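Local coordinates for uncharacterized protein AsqI (Emericella nidulans, PDB 5YY3) that catalyses the zinc-dependent conversion of 4'-methoxycyclopenin into 4'-methoxyviridicatin, with loss of methyl isocyanate, in the biosynthesis of aspoquinolone mycotoxins, at residues Ala387-Cys392 and Asn454-Lys459; Ser272-Asp277 and Thr281-Ile286; Val428-Asp433 and Pro437-Gly442; Met191-Ala196 and Asp332-Ser337. One frame throughout, in Å; residues are numbered along the deposited sequence.

Contact 1 of 4, residues Ala387-Cys392 and Asn454-Lys459; sequences APRDPC and NFMESK
R389, in the short 3-10 turn 387-389, faces the irregular loop residue M456, but the backbones stay well apart: the nearest CA atoms, those of R389 and E457, are 9.6 Å from each other. The arginine side chain spans this gap. Its chain runs extended from CG to NE (chi2 176°, chi3 175°) and carries the guanidinium to the loop backbone, where NH1 donates to M456 O at 2.9 Å with an N-H...O angle of 149°. The carbonyl oxygen sits at the guanidinium edge, tilted somewhat from its plane. R389 NH2 passes 3.6 Å from M456 CB and also donates to a water at 2.8 Å; that water can donate to F455 O at 2.9 Å. The arginine thus holds one loop carbonyl directly and may reach the preceding one through water. D178 forms a salt bridge with R389 NH1 and accepts from S458 OG, so its carboxylate joins both segments. Just beyond R389, D390 OD1 accepts from C392 N at 3.0 Å. This N-cap opens helix 391-410, while the buried arginine ties the hemocyanin-type metal-binding domain to the Ig-like domain, its side chain about 8 Å from that of the zinc ligand H186.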
loop_
_atom_site.group_PDB
_atom_site.type_symbol
_atom_site.label_atom_id
_atom_site.label_comp_id
_atom_site.label_asym_id
_atom_site.label_seq_id
_atom_site.Cartn_x
_atom_site.Cartn_y
_atom_site.Cartn_z
ATOM N N ALA A 387 -4.243 21.359 19.282
ATOM C CA ALA A 387 -3.330 20.310 19.727
ATOM C C ALA A 387 -3.786 18.887 19.322
ATOM O O ALA A 387 -2.969 18.121 18.785
ATOM C CB ALA A 387 -3.134 20.391 21.231
ATOM N N PRO A 388 -5.074 18.521 19.567
ATOM C CA PRO A 388 -5.489 17.168 19.158
ATOM C C PRO A 388 -5.297 16.869 17.668
ATOM O O PRO A 388 -5.234 15.696 17.295
ATOM C CB PRO A 388 -6.986 17.129 19.512
ATOM C CG PRO A 388 -7.147 18.124 20.588
ATOM C CD PRO A 388 -6.150 19.216 20.304
ATOM N N ARG A 389 -5.195 17.896 16.834
ATOM C CA ARG A 389 -5.058 17.680 15.400
ATOM C C ARG A 389 -3.673 17.145 15.043
ATOM O O ARG A 389 -3.502 16.420 14.063
ATOM C CB ARG A 389 -5.301 18.974 14.627
ATOM C CG ARG A 389 -6.529 19.760 15.023
ATOM C CD ARG A 389 -6.591 21.062 14.234
ATOM N NE ARG A 389 -7.833 21.755 14.532
ATOM C CZ ARG A 389 -8.977 21.545 13.890
ATOM N NH1 ARG A 389 -9.024 20.679 12.890
ATOM N NH2 ARG A 389 -10.076 22.206 14.239
ATOM N N ASP A 390 -2.686 17.516 15.851
ATOM C CA ASP A 390 -1.273 17.274 15.555
ATOM C C ASP A 390 -0.774 15.933 16.126
ATOM O O ASP A 390 -0.913 15.679 17.322
ATOM C CB ASP A 390 -0.467 18.438 16.126
ATOM C CG ASP A 390 0.953 18.503 15.597
ATOM O OD1 ASP A 390 1.517 17.443 15.237
ATOM O OD2 ASP A 390 1.505 19.632 15.575
ATOM N N PRO A 391 -0.200 15.067 15.274
ATOM C CA PRO A 391 0.269 13.764 15.774
ATOM C C PRO A 391 1.382 13.870 16.815
ATOM O O PRO A 391 1.532 12.938 17.617
ATOM C CB PRO A 391 0.786 13.062 14.510
ATOM C CG PRO A 391 0.054 13.716 13.389
ATOM C CD PRO A 391 -0.051 15.174 13.809
ATOM N N CYS A 392 2.158 14.953 16.834
ATOM C CA CYS A 392 3.205 15.023 17.861
ATOM C C CYS A 392 2.596 15.084 19.271
ATOM O O CYS A 392 3.191 14.585 20.226
ATOM C CB CYS A 392 4.160 16.206 17.627
ATOM S SG CYS A 392 3.533 17.868 17.950
ATOM N N ASN A 454 -15.913 23.425 6.373
ATOM C CA ASN A 454 -16.051 24.738 7.014
ATOM C C ASN A 454 -15.846 24.670 8.536
ATOM O O ASN A 454 -15.520 25.673 9.156
ATOM C CB ASN A 454 -17.423 25.347 6.703
ATOM C CG ASN A 454 -18.571 24.422 7.079
ATOM O OD1 ASN A 454 -18.570 23.242 6.728
ATOM N ND2 ASN A 454 -19.545 24.949 7.815
ATOM N N PHE A 455 -16.057 23.492 9.130
ATOM C CA PHE A 455 -15.748 23.260 10.541
ATOM C C PHE A 455 -14.356 22.630 10.742
ATOM O O PHE A 455 -14.115 21.950 11.749
ATOM C CB PHE A 455 -16.799 22.355 11.186
ATOM C CG PHE A 455 -18.104 23.044 11.517
ATOM C CD1 PHE A 455 -19.085 23.210 10.555
ATOM C CD2 PHE A 455 -18.353 23.505 12.806
ATOM C CE1 PHE A 455 -20.298 23.832 10.869
ATOM C CE2 PHE A 455 -19.565 24.123 13.122
ATOM C CZ PHE A 455 -20.535 24.285 12.147
ATOM N N MET A 456 -13.460 22.844 9.776
ATOM C CA MET A 456 -12.059 22.399 9.856
ATOM C C MET A 456 -11.860 20.889 10.022
ATOM O O MET A 456 -10.917 20.460 10.677
ATOM C CB MET A 456 -11.338 23.126 10.997
ATOM C CG MET A 456 -11.358 24.650 10.836
ATOM S SD MET A 456 -10.733 25.160 9.219
ATOM C CE MET A 456 -11.753 26.584 8.831
ATOM N N GLU A 457 -12.725 20.087 9.410
ATOM C CA GLU A 457 -12.590 18.629 9.467
ATOM C C GLU A 457 -11.959 18.092 8.185
ATOM O O GLU A 457 -11.945 18.768 7.159
ATOM C CB GLU A 457 -13.950 17.968 9.705
ATOM C CG GLU A 457 -14.616 18.395 11.000
ATOM C CD GLU A 457 -15.927 17.672 11.251
ATOM O OE1 GLU A 457 -16.696 17.451 10.299
ATOM O OE2 GLU A 457 -16.194 17.328 12.412
ATOM N N SER A 458 -11.422 16.877 8.243
ATOM C CA SER A 458 -10.809 16.293 7.053
ATOM C C SER A 458 -11.122 14.815 6.919
ATOM O O SER A 458 -11.343 14.132 7.921
ATOM C CB SER A 458 -9.296 16.511 7.069
ATOM O OG SER A 458 -8.725 16.031 8.277
ATOM N N LYS A 459 -11.174 14.358 5.664
ATOM C CA LYS A 459 -11.234 12.943 5.283
ATOM C C LYS A 459 -12.576 12.252 5.568
ATOM O O LYS A 459 -13.056 11.492 4.737
ATOM C CB LYS A 459 -10.086 12.169 5.953
ATOM C CG LYS A 459 -8.692 12.556 5.421
ATOM C CD LYS A 459 -7.711 11.373 5.503
ATOM C CE LYS A 459 -6.329 11.727 4.949
ATOM N NZ LYS A 459 -5.704 12.910 5.643
HETATM O O HOH W 1 -12.250 20.537 13.491
#

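Contact 2 of 4, residues Ser272-Asp277 and Thr281-Ile286; sequences SIRNPD and TLNVTI
R274 and N283 run antiparallel past one another, with the guanidinium and amide planes 81° apart. R274 NH2 and N283 ND2 are both donors; ND2 serves E365 of helix 355-367, while the arginine takes the main-chain oxygen. R274 NH2 donates to N283 O at 2.6 Å, with an N-H...O angle of 160°, and the oxygen lies at the guanidinium edge, in its plane. A bend at chi3 (-55°) turns the group back along its own segment, where R274 NE donates to N275 O at 3.2 Å. N275 O also lies in the guanidinium plane, whereas the donor NE sits above the plane of the N275 carbonyl. Two backbone oxygens, one from each segment, therefore fix how the guanidinium is turned. The placement of T285 OG1 against R274 is doubtful, but T285 CG2 lies alongside I273 CG2, 3.8 Å away. I273 and R274 pack on L613 and T618 of a third subunit. N275 OD1 accepts from D277 N at 3.0 Å, closing an Asx turn. Arginine bonds to backbone carbonyls and an Asx turn thus organise this irregular loop between helices 210-231 and 288-304 of the metal-binding domain.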
loop_
_atom_site.group_PDB
_atom_site.type_symbol
_atom_site.label_atom_id
_atom_site.label_comp_id
_atom_site.label_asym_id
_atom_site.label_seq_id
_atom_site.Cartn_x
_atom_site.Cartn_y
_atom_site.Cartn_z
ATOM N N SER A 272 17.615 21.287 20.988
ATOM C CA SER A 272 18.469 20.966 22.131
ATOM C C SER A 272 18.454 22.061 23.179
ATOM O O SER A 272 18.213 21.797 24.360
ATOM C CB SER A 272 19.911 20.725 21.684
ATOM O OG SER A 272 20.079 19.392 21.251
ATOM N N ILE A 273 18.726 23.292 22.750
ATOM C CA ILE A 273 18.738 24.406 23.680
ATOM C C ILE A 273 17.530 25.288 23.416
ATOM O O ILE A 273 16.625 25.356 24.240
ATOM C CB ILE A 273 20.067 25.208 23.600
ATOM C CG1 ILE A 273 21.181 24.427 24.301
ATOM C CG2 ILE A 273 19.945 26.532 24.344
ATOM C CD1 ILE A 273 21.873 23.434 23.462
ATOM N N ARG A 274 17.485 25.932 22.257
ATOM C CA ARG A 274 16.363 26.822 21.964
ATOM C C ARG A 274 16.247 27.051 20.466
ATOM O O ARG A 274 17.172 26.731 19.724
ATOM C CB ARG A 274 16.521 28.161 22.705
ATOM C CG ARG A 274 17.355 29.201 21.942
ATOM C CD ARG A 274 17.061 30.630 22.399
ATOM N NE ARG A 274 15.636 30.964 22.324
ATOM C CZ ARG A 274 14.914 31.399 23.359
ATOM N NH1 ARG A 274 15.477 31.569 24.552
ATOM N NH2 ARG A 274 13.626 31.674 23.204
ATOM N N ASN A 275 15.105 27.577 20.026
ATOM C CA ASN A 275 14.962 28.047 18.652
ATOM C C ASN A 275 15.642 29.416 18.535
ATOM O O ASN A 275 15.200 30.382 19.169
ATOM C CB ASN A 275 13.485 28.133 18.268
ATOM C CG ASN A 275 13.268 28.354 16.783
ATOM O OD1 ASN A 275 14.116 28.918 16.095
ATOM N ND2 ASN A 275 12.113 27.904 16.279
ATOM N N PRO A 276 16.728 29.500 17.736
ATOM C CA PRO A 276 17.516 30.734 17.552
ATOM C C PRO A 276 16.653 31.852 16.992
ATOM O O PRO A 276 16.809 33.016 17.342
ATOM C CB PRO A 276 18.586 30.337 16.531
ATOM C CG PRO A 276 18.545 28.875 16.432
ATOM C CD PRO A 276 17.215 28.396 16.891
ATOM N N ASP A 277 15.729 31.470 16.123
ATOM C CA ASP A 277 14.868 32.407 15.419
ATOM C C ASP A 277 13.571 32.695 16.143
ATOM O O ASP A 277 12.693 33.349 15.590
ATOM C CB ASP A 277 14.568 31.856 14.038
ATOM C CG ASP A 277 15.814 31.724 13.209
ATOM O OD1 ASP A 277 16.895 32.135 13.696
ATOM O OD2 ASP A 277 15.726 31.171 12.098
ATOM N N THR A 281 10.957 36.863 23.929
ATOM C CA THR A 281 9.676 37.376 24.412
ATOM C C THR A 281 8.528 36.365 24.290
ATOM O O THR A 281 7.474 36.550 24.898
ATOM C CB THR A 281 9.266 38.665 23.660
ATOM O OG1 THR A 281 9.095 38.392 22.261
ATOM C CG2 THR A 281 10.313 39.753 23.849
ATOM N N LEU A 282 8.724 35.308 23.508
ATOM C CA LEU A 282 7.706 34.272 23.376
ATOM C C LEU A 282 8.029 33.024 24.179
ATOM O O LEU A 282 7.144 32.234 24.502
ATOM C CB LEU A 282 7.537 33.880 21.919
ATOM C CG LEU A 282 6.661 34.746 21.031
ATOM C CD1 LEU A 282 6.645 34.136 19.650
ATOM C CD2 LEU A 282 5.264 34.834 21.603
ATOM N N ASN A 283 9.298 32.858 24.519
ATOM C CA ASN A 283 9.814 31.535 24.811
ATOM C C ASN A 283 11.036 31.564 25.704
ATOM O O ASN A 283 12.110 31.980 25.267
ATOM C CB ASN A 283 10.168 30.843 23.488
ATOM C CG ASN A 283 10.473 29.375 23.651
ATOM O OD1 ASN A 283 9.799 28.668 24.402
ATOM N ND2 ASN A 283 11.514 28.908 22.963
ATOM N N VAL A 284 10.893 31.117 26.945
ATOM C CA VAL A 284 12.047 31.034 27.841
ATOM C C VAL A 284 12.883 29.837 27.415
ATOM O O VAL A 284 12.338 28.807 27.045
ATOM C CB VAL A 284 11.625 30.910 29.335
ATOM C CG1 VAL A 284 12.823 30.518 30.215
ATOM C CG2 VAL A 284 11.012 32.211 29.816
ATOM N N THR A 285 14.203 29.986 27.422
ATOM C CA THR A 285 15.079 28.891 27.031
ATOM C C THR A 285 14.951 27.757 28.051
ATOM O O THR A 285 15.292 27.927 29.221
ATOM C CB THR A 285 16.563 29.352 26.913
ATOM O OG1 THR A 285 16.708 30.254 25.805
ATOM C CG2 THR A 285 17.504 28.160 26.711
ATOM N N ILE A 286 14.423 26.617 27.610
ATOM C CA ILE A 286 14.398 25.401 28.420
ATOM C C ILE A 286 15.058 24.283 27.627
ATOM O O ILE A 286 14.418 23.647 26.800
ATOM C CB ILE A 286 12.970 24.957 28.812
ATOM C CG1 ILE A 286 12.139 26.140 29.312
ATOM C CG2 ILE A 286 13.030 23.862 29.884
ATOM C CD1 ILE A 286 12.408 26.492 30.750
#

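Contact 3 of 4, residues Val428-Asp433 and Pro437-Gly442; sequences VVRLQD and PHYLDG
D441 OD1 is gripped by two side chains: Y439 OH donates to it at 2.6 Å, nearly along the C-O axis, and R430 NH1 forms a longer salt bridge at 3.6 Å. The carboxylate oxygen lies at the guanidinium edge, in plane, although the two flat groups are turned 58° apart. R430 and D441 run side by side, and R430 CD comes 3.1 Å from D441 OD1 and 3.2 Å from Y439 OH. With chi1 near 180° (166°), Y439 swings its ring toward the end of strand 422-431, bringing CE1 to 4.5 Å from L431 CB. V428 CG1 packs on D441 CB at 3.8 Å. The backbones are joined less firmly. G442 N makes a weak bond to V429 O, while a water accepts from L431 N at 3.0 Å and donates to L440 O at 2.7 Å, bridging them. This turn between strands 422-431 and 443-449 is therefore joined largely through side chains and water. R430 NE also has a salt bridge with E468 of the neighbouring strand 461-475. E468 and D441 thus both pair with R430, and these acids probably offset its charge and that of R434, whose guanidinium lies close by.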
loop_
_atom_site.group_PDB
_atom_site.type_symbol
_atom_site.label_atom_id
_atom_site.label_comp_id
_atom_site.label_asym_id
_atom_site.label_seq_id
_atom_site.Cartn_x
_atom_site.Cartn_y
_atom_site.Cartn_z
ATOM N N VAL A 428 -24.947 -7.344 27.326
ATOM C CA VAL A 428 -25.121 -7.227 25.893
ATOM C C VAL A 428 -24.850 -5.779 25.408
ATOM O O VAL A 428 -25.224 -4.809 26.077
ATOM C CB VAL A 428 -26.550 -7.674 25.469
ATOM C CG1 VAL A 428 -26.722 -7.574 23.979
ATOM C CG2 VAL A 428 -26.831 -9.112 25.916
ATOM N N VAL A 429 -24.184 -5.641 24.262
ATOM C CA VAL A 429 -24.137 -4.363 23.538
ATOM C C VAL A 429 -24.892 -4.546 22.208
ATOM O O VAL A 429 -24.583 -5.475 21.456
ATOM C CB VAL A 429 -22.664 -3.890 23.285
ATOM C CG1 VAL A 429 -22.629 -2.499 22.673
ATOM C CG2 VAL A 429 -21.866 -3.907 24.595
ATOM N N ARG A 430 -25.892 -3.699 21.940
ATOM C CA ARG A 430 -26.803 -3.880 20.786
ATOM C C ARG A 430 -27.107 -2.592 20.087
ATOM O O ARG A 430 -27.061 -1.539 20.703
ATOM C CB ARG A 430 -28.199 -4.389 21.179
ATOM C CG ARG A 430 -28.335 -5.207 22.391
ATOM C CD ARG A 430 -29.668 -5.949 22.342
ATOM N NE ARG A 430 -30.780 -5.280 23.000
ATOM C CZ ARG A 430 -31.896 -5.923 23.316
ATOM N NH1 ARG A 430 -32.008 -7.204 22.991
ATOM N NH2 ARG A 430 -32.895 -5.305 23.939
ATOM N N LEU A 431 -27.566 -2.692 18.847
ATOM C CA LEU A 431 -28.238 -1.575 18.200
ATOM C C LEU A 431 -29.556 -1.279 18.912
ATOM O O LEU A 431 -30.169 -2.162 19.523
ATOM C CB LEU A 431 -28.508 -1.880 16.727
ATOM C CG LEU A 431 -27.296 -2.040 15.811
ATOM C CD1 LEU A 431 -27.731 -2.622 14.473
ATOM C CD2 LEU A 431 -26.627 -0.683 15.615
ATOM N N GLN A 432 -29.993 -0.032 18.833
ATOM C CA GLN A 432 -31.294 0.311 19.358
ATOM C C GLN A 432 -32.370 -0.154 18.381
ATOM O O GLN A 432 -33.417 -0.660 18.786
ATOM C CB GLN A 432 -31.398 1.804 19.598
ATOM C CG GLN A 432 -30.659 2.283 20.820
ATOM C CD GLN A 432 -30.932 3.740 21.065
ATOM O OE1 GLN A 432 -32.080 4.190 20.978
ATOM N NE2 GLN A 432 -29.879 4.503 21.332
ATOM N N ASP A 433 -32.104 0.034 17.093
ATOM C CA ASP A 433 -32.981 -0.453 16.042
ATOM C C ASP A 433 -32.667 -1.911 15.736
ATOM O O ASP A 433 -31.654 -2.203 15.122
ATOM C CB ASP A 433 -32.827 0.405 14.794
ATOM C CG ASP A 433 -33.639 -0.108 13.617
ATOM O OD1 ASP A 433 -34.490 -1.011 13.791
ATOM O OD2 ASP A 433 -33.422 0.410 12.504
ATOM N N PRO A 437 -33.352 -7.790 9.200
ATOM C CA PRO A 437 -33.605 -9.232 9.213
ATOM C C PRO A 437 -32.336 -10.059 9.390
ATOM O O PRO A 437 -32.426 -11.277 9.500
ATOM C CB PRO A 437 -34.246 -9.480 7.844
ATOM C CG PRO A 437 -33.649 -8.423 6.967
ATOM C CD PRO A 437 -33.456 -7.216 7.844
ATOM N N HIS A 438 -31.180 -9.403 9.411
ATOM C CA HIS A 438 -29.916 -10.077 9.694
ATOM C C HIS A 438 -29.418 -9.723 11.094
ATOM O O HIS A 438 -28.301 -10.070 11.471
ATOM C CB HIS A 438 -28.859 -9.714 8.640
ATOM C CG HIS A 438 -29.340 -9.842 7.229
ATOM N ND1 HIS A 438 -29.225 -8.829 6.303
ATOM C CD2 HIS A 438 -29.948 -10.873 6.577
ATOM C CE1 HIS A 438 -29.730 -9.224 5.145
ATOM N NE2 HIS A 438 -30.174 -10.462 5.292
ATOM N N TYR A 439 -30.272 -9.052 11.862
ATOM C CA TYR A 439 -29.897 -8.501 13.163
ATOM C C TYR A 439 -29.387 -9.526 14.189
ATOM O O TYR A 439 -29.968 -10.604 14.351
ATOM C CB TYR A 439 -31.090 -7.752 13.778
ATOM C CG TYR A 439 -30.839 -7.467 15.233
ATOM C CD1 TYR A 439 -30.010 -6.417 15.603
ATOM C CD2 TYR A 439 -31.372 -8.279 16.239
ATOM C CE1 TYR A 439 -29.727 -6.159 16.936
ATOM C CE2 TYR A 439 -31.087 -8.032 17.573
ATOM C CZ TYR A 439 -30.261 -6.960 17.912
ATOM O OH TYR A 439 -29.961 -6.677 19.224
ATOM N N LEU A 440 -28.334 -9.168 14.919
ATOM C CA LEU A 440 -27.901 -9.967 16.066
ATOM C C LEU A 440 -27.457 -9.099 17.256
ATOM O O LEU A 440 -26.885 -8.020 17.070
ATOM C CB LEU A 440 -26.757 -10.907 15.662
ATOM C CG LEU A 440 -26.997 -11.954 14.564
ATOM C CD1 LEU A 440 -25.683 -12.595 14.129
ATOM C CD2 LEU A 440 -27.997 -13.020 15.005
ATOM N N ASP A 441 -27.721 -9.567 18.480
ATOM C CA ASP A 441 -27.068 -8.980 19.650
ATOM C C ASP A 441 -25.547 -9.012 19.457
ATOM O O ASP A 441 -24.989 -10.037 19.057
ATOM C CB ASP A 441 -27.414 -9.737 20.949
ATOM C CG ASP A 441 -28.855 -9.547 21.394
ATOM O OD1 ASP A 441 -29.571 -8.683 20.834
ATOM O OD2 ASP A 441 -29.261 -10.265 22.336
ATOM N N GLY A 442 -24.875 -7.906 19.767
ATOM C CA GLY A 442 -23.421 -7.861 19.730
ATOM C C GLY A 442 -22.855 -7.531 18.363
ATOM O O GLY A 442 -21.673 -7.721 18.125
HETATM O O HOH W 2 -26.800 -5.379 17.818
#

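Contact 4 of 4, residues Met191-Ala196 and Asp332-Ser337; sequences MVYRGA and DAQYPS
Y193, at the end of zinc-ligand helix 180-193, meets D332 and Q334, which stand either side of A333 in the chain, within the Schellman motif that ends helix 323-331. The close part gathers round one phenol oxygen. Y193 OH is 2.9 Å from D332 OD2 and 3.0 Å from Q334 OE1; the hydroxyl can donate to the carboxylate, but with the amide oxygen also in reach its single proton is not assigned. D332 OD2 approaches at the ring edge, in plane, and also lies 3.1 Å from Y193 CE2, with the carboxylate turned 58° from the ring. The Q334 amide comes from the opposite direction to the tyrosine side chain and lies only 17° from parallel to the ring. Chi1 of Y193 (-178°), placing CG anti to the backbone N, sends the ring across to this turn. W189 stacks on Y193 and H210 meets it edge-to-face, burying the ring about 5 Å, side chain to side chain, from the zinc ligand H190. The 332-337 side is more open: D332 and Q334 are partly exposed, whereas Y193 is buried. D332 has a partner at each carboxylate oxygen: OD2 lies by Y193 OH, and OD1 accepts from N357 ND2.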
loop_
_atom_site.group_PDB
_atom_site.type_symbol
_atom_site.label_atom_id
_atom_site.label_comp_id
_atom_site.label_asym_id
_atom_site.label_seq_id
_atom_site.Cartn_x
_atom_site.Cartn_y
_atom_site.Cartn_z
ATOM N N MET A 191 -10.515 25.207 29.500
ATOM C CA MET A 191 -11.129 26.290 30.247
ATOM C C MET A 191 -11.644 25.749 31.575
ATOM O O MET A 191 -11.492 26.390 32.614
ATOM C CB MET A 191 -12.258 26.941 29.462
ATOM C CG MET A 191 -11.807 27.513 28.134
ATOM S SD MET A 191 -13.209 28.202 27.260
ATOM C CE MET A 191 -12.576 28.350 25.605
ATOM N N VAL A 192 -12.245 24.565 31.541
ATOM C CA VAL A 192 -12.730 23.942 32.764
ATOM C C VAL A 192 -11.584 23.651 33.720
ATOM O O VAL A 192 -11.624 24.028 34.893
ATOM C CB VAL A 192 -13.489 22.643 32.474
ATOM C CG1 VAL A 192 -13.645 21.809 33.759
ATOM C CG2 VAL A 192 -14.843 22.966 31.894
ATOM N N TYR A 193 -10.559 22.991 33.196
ATOM C CA TYR A 193 -9.452 22.487 33.996
ATOM C C TYR A 193 -8.633 23.610 34.655
ATOM O O TYR A 193 -8.218 23.476 35.807
ATOM C CB TYR A 193 -8.548 21.615 33.119
ATOM C CG TYR A 193 -7.390 20.995 33.853
ATOM C CD1 TYR A 193 -7.562 19.828 34.602
ATOM C CD2 TYR A 193 -6.117 21.572 33.805
ATOM C CE1 TYR A 193 -6.504 19.245 35.279
ATOM C CE2 TYR A 193 -5.048 20.996 34.484
ATOM C CZ TYR A 193 -5.247 19.833 35.223
ATOM O OH TYR A 193 -4.192 19.258 35.913
ATOM N N ARG A 194 -8.427 24.712 33.932
ATOM C CA ARG A 194 -7.524 25.791 34.370
ATOM C C ARG A 194 -8.087 26.701 35.462
ATOM O O ARG A 194 -7.416 27.644 35.898
ATOM C CB ARG A 194 -7.127 26.660 33.184
ATOM C CG ARG A 194 -6.020 26.075 32.342
ATOM C CD ARG A 194 -5.935 26.813 31.032
ATOM N NE ARG A 194 -4.915 26.239 30.161
ATOM C CZ ARG A 194 -4.617 26.719 28.957
ATOM N NH1 ARG A 194 -5.256 27.791 28.479
ATOM N NH2 ARG A 194 -3.672 26.133 28.232
ATOM N N GLY A 195 -9.315 26.437 35.889
ATOM C CA GLY A 195 -9.886 27.161 37.006
ATOM C C GLY A 195 -9.472 26.493 38.303
ATOM O O GLY A 195 -9.315 25.263 38.357
ATOM N N ALA A 196 -9.302 27.308 39.346
ATOM C CA ALA A 196 -8.826 26.836 40.644
ATOM C C ALA A 196 -9.808 25.862 41.297
ATOM O O ALA A 196 -9.395 24.899 41.943
ATOM C CB ALA A 196 -8.562 28.019 41.560
ATOM N N ASP A 332 1.842 18.421 35.923
ATOM C CA ASP A 332 1.180 19.637 35.466
ATOM C C ASP A 332 1.489 20.835 36.369
ATOM O O ASP A 332 0.810 21.863 36.289
ATOM C CB ASP A 332 -0.326 19.403 35.381
ATOM C CG ASP A 332 -1.051 20.483 34.599
ATOM O OD1 ASP A 332 -0.673 20.753 33.433
ATOM O OD2 ASP A 332 -2.011 21.063 35.155
ATOM N N ALA A 333 2.523 20.695 37.210
ATOM C CA ALA A 333 3.012 21.763 38.122
ATOM C C ALA A 333 1.927 22.398 38.985
ATOM O O ALA A 333 1.877 23.617 39.163
ATOM C CB ALA A 333 3.725 22.855 37.344
ATOM N N GLN A 334 1.068 21.571 39.545
ATOM C CA GLN A 334 0.049 22.078 40.457
ATOM C C GLN A 334 0.479 22.079 41.899
ATOM O O GLN A 334 -0.191 21.545 42.759
ATOM C CB GLN A 334 -1.216 21.280 40.251
ATOM C CG GLN A 334 -1.528 21.481 38.838
ATOM C CD GLN A 334 -2.850 20.991 38.482
ATOM O OE1 GLN A 334 -3.195 19.826 38.713
ATOM N NE2 GLN A 334 -3.627 21.867 37.875
ATOM N N TYR A 335 1.618 22.704 42.135
ATOM C CA TYR A 335 2.185 22.751 43.462
ATOM C C TYR A 335 1.310 23.509 44.480
ATOM O O TYR A 335 1.239 23.088 45.625
ATOM C CB TYR A 335 3.588 23.337 43.391
ATOM C CG TYR A 335 4.531 22.523 42.513
ATOM C CD1 TYR A 335 5.002 21.287 42.936
ATOM C CD2 TYR A 335 4.950 22.992 41.262
ATOM C CE1 TYR A 335 5.866 20.539 42.161
ATOM C CE2 TYR A 335 5.823 22.245 40.472
ATOM C CZ TYR A 335 6.272 21.018 40.935
ATOM O OH TYR A 335 7.132 20.259 40.183
ATOM N N PRO A 336 0.615 24.596 44.075
ATOM C CA PRO A 336 -0.278 25.198 45.080
ATOM C C PRO A 336 -1.363 24.246 45.612
ATOM O O PRO A 336 -1.579 24.176 46.822
ATOM C CB PRO A 336 -0.910 26.372 44.323
ATOM C CG PRO A 336 0.128 26.765 43.340
ATOM C CD PRO A 336 0.775 25.475 42.899
ATOM N N SER A 337 -2.020 23.507 44.729
ATOM C CA SER A 337 -3.063 22.572 45.147
ATOM C C SER A 337 -2.492 21.402 45.950
ATOM O O SER A 337 -2.960 21.092 47.048
ATOM C CB SER A 337 -3.825 22.049 43.929
ATOM O OG SER A 337 -5.059 21.468 44.314
#

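How the contacts relate
Along the chain, contact 4 opens first, with helix 180-193, and the stretch it spans includes all of contact 2; contact 1 follows, and contact 3 falls between its two segments. Contacts 2 and 4 belong wholly to the metal-binding domain, their centres about 25 Å apart. Contact 1 lies about 26 Å from each of them, centre to centre, and joins that domain to the Ig-like one. Contact 3 sits at the outer end of the beta domain, about 56 Å from contact 2 between centres and across the chain's centre from it. None touch. Contacts 1 and 4 lie near the zinc ligands, by H186 and H190 respectively, whereas contacts 2 and 3 shape peripheral loops; contacts 1 and 2 both meet neighbouring subunits.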